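Side-chain contact in aminotransferase, class III (Thermomicrobium roseum, PDB 6IO1), which probably transfers amino groups as an (S)-enantioselective, thermostable omega-transaminase that works through a pyridoxal phosphate cofactor: residues V262-F266 with G267-T271. Residues are numbered along the deposited sequence; the frame is centred on the assembly and turned at random.
With PMP (4'-deoxy-4'-aminopyridoxal-5'-phosphate), chain C.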
loop_
_atom_site.group_PDB
_atom_site.type_symbol
_atom_site.label_atom_id
_atom_site.label_comp_id
_atom_site.label_asym_id
_atom_site.label_seq_id
_atom_site.Cartn_x
_atom_site.Cartn_y
_atom_site.Cartn_z
ATOM N N VAL B 262 12.830 -0.467 -6.559
ATOM C CA VAL B 262 11.653 0.391 -6.690
ATOM C C VAL B 262 11.975 1.626 -7.526
ATOM O O VAL B 262 11.183 2.035 -8.384
ATOM C CB VAL B 262 11.109 0.764 -5.298
ATOM C CG1 VAL B 262 10.154 1.940 -5.387
ATOM C CG2 VAL B 262 10.415 -0.436 -4.666
ATOM N N ILE B 263 13.140 2.228 -7.303
ATOM C CA ILE B 263 13.549 3.398 -8.078
ATOM C C ILE B 263 14.372 2.998 -9.295
ATOM O O ILE B 263 14.089 3.424 -10.418
ATOM C CB ILE B 263 14.334 4.383 -7.185
ATOM C CG1 ILE B 263 13.414 5.047 -6.161
ATOM C CG2 ILE B 263 15.025 5.435 -8.037
ATOM C CD1 ILE B 263 14.109 6.104 -5.330
ATOM N N THR B 264 15.401 2.173 -9.087
ATOM C CA THR B 264 16.311 1.820 -10.172
ATOM C C THR B 264 15.626 0.994 -11.252
ATOM O O THR B 264 16.064 1.008 -12.408
ATOM C CB THR B 264 17.513 1.055 -9.619
ATOM O OG1 THR B 264 17.060 -0.125 -8.943
ATOM C CG2 THR B 264 18.293 1.922 -8.644
ATOM N N GLY B 265 14.565 0.274 -10.901
ATOM C CA GLY B 265 13.974 -0.665 -11.829
ATOM C C GLY B 265 13.344 0.003 -13.036
ATOM O O GLY B 265 12.955 1.172 -13.019
ATOM N N PHE B 266 13.259 -0.784 -14.110
ATOM C CA PHE B 266 12.588 -0.395 -15.349
ATOM C C PHE B 266 13.261 0.809 -16.014
ATOM O O PHE B 266 12.614 1.792 -16.383
ATOM C CB PHE B 266 11.097 -0.157 -15.102
ATOM C CG PHE B 266 10.383 -1.372 -14.575
ATOM C CD1 PHE B 266 9.876 -2.323 -15.444
ATOM C CD2 PHE B 266 10.247 -1.577 -13.212
ATOM C CE1 PHE B 266 9.231 -3.449 -14.964
ATOM C CE2 PHE B 266 9.603 -2.701 -12.726
ATOM C CZ PHE B 266 9.095 -3.636 -13.604
ATOM N N GLY B 267 14.583 0.716 -16.162
ATOM C CA GLY B 267 15.333 1.542 -17.087
ATOM C C GLY B 267 15.997 2.797 -16.555
ATOM O O GLY B 267 16.655 3.491 -17.337
ATOM N N ARG B 268 15.868 3.117 -15.265
ATOM C CA ARG B 268 16.363 4.412 -14.797
ATOM C C ARG B 268 17.888 4.502 -14.841
ATOM O O ARG B 268 18.436 5.568 -15.141
ATOM C CB ARG B 268 15.852 4.706 -13.386
ATOM C CG ARG B 268 16.218 6.109 -12.907
ATOM C CD ARG B 268 15.189 6.696 -11.951
ATOM N NE ARG B 268 13.909 6.979 -12.597
ATOM C CZ ARG B 268 13.654 8.068 -13.317
ATOM N NH1 ARG B 268 14.596 8.983 -13.502
ATOM N NH2 ARG B 268 12.456 8.239 -13.861
ATOM N N THR B 269 18.593 3.409 -14.556
ATOM C CA THR B 269 20.048 3.457 -14.426
ATOM C C THR B 269 20.790 3.301 -15.749
ATOM O O THR B 269 22.023 3.374 -15.759
ATOM C CB THR B 269 20.535 2.379 -13.453
ATOM O OG1 THR B 269 20.317 1.082 -14.023
ATOM C CG2 THR B 269 19.799 2.481 -12.127
ATOM N N GLY B 270 20.085 3.097 -16.857
ATOM C CA GLY B 270 20.708 2.834 -18.140
ATOM C C GLY B 270 20.591 1.396 -18.587
ATOM O O GLY B 270 20.921 1.089 -19.740
ATOM N N THR B 271 20.136 0.510 -17.706
ATOM C CA THR B 271 19.741 -0.848 -18.039
ATOM C C THR B 271 18.328 -1.044 -17.515
ATOM O O THR B 271 17.817 -0.225 -16.749
ATOM C CB THR B 271 20.682 -1.895 -17.431
ATOM O OG1 THR B 271 20.725 -1.727 -16.010
ATOM C CG2 THR B 271 22.087 -1.756 -18.000
HETATM N N1 PMP C . 11.533 1.666 -1.824
HETATM C C2 PMP C . 12.255 2.651 -2.358
HETATM C C2A PMP C . 13.602 2.333 -2.929
HETATM C C3 PMP C . 11.763 3.962 -2.384
HETATM O O3 PMP C . 12.525 4.949 -2.938
HETATM C C4 PMP C . 10.503 4.242 -1.848
HETATM C C4A PMP C . 9.954 5.647 -1.865
HETATM N N4A PMP C . 10.455 6.433 -2.996
HETATM C C5 PMP C . 9.759 3.192 -1.291
HETATM C C6 PMP C . 10.322 1.929 -1.307
HETATM C C5A PMP C . 8.404 3.429 -0.698
HETATM O O4P PMP C . 7.365 3.294 -1.717
HETATM P P PMP C . 5.817 3.625 -1.395
HETATM O O1P PMP C . 5.060 3.341 -2.677
HETATM O O2P PMP C . 5.421 2.704 -0.258
HETATM O O3P PMP C . 5.787 5.090 -1.004
HETATM O O HOH W 1 12.323 4.706 -11.936
HETATM O O HOH W 2 17.950 0.458 -14.272
#
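At the in-plane edge of the Arg268 guanidinium sits water 1, which accepts from NE at 2.8 Å and donates to Ile263 O, so that this carbonyl and the arginine five residues on are joined through solvent. The pyridine ring of the bound PMP is met on one face by Val262, whose CB lies 3.6 Å from N1, with both methyls near the same ring. Arg268 and these cofactor-touching residues share the loop after strand 256-260, in the fold-type I architecture of class-III aminotransferases, and illustrate how waters can satisfy buried loop carbonyls. An alanine in place of Val262 would keep CB near N1 but lose both methyls, probably leaving a gap against C2 and C6. Ile263 faces two ways: CD1 approaches PMP O3, while CG2, anti to the backbone N, lies 4.1 Å from Arg268 CD. Arg268 NH2 hydrogen-bonds to Asn64 OD1 and NH1 to Pro426 O, which helps fix the guanidinium. Thr269, inside the type I turn from Gly267 to Gly270, lies against Thr264, CG2 to CB at 3.7 Å. Beside this apolar touch, water 2 donates to Thr264 O and Thr271 O and accepts from Thr269 OG1 at 2.5 Å.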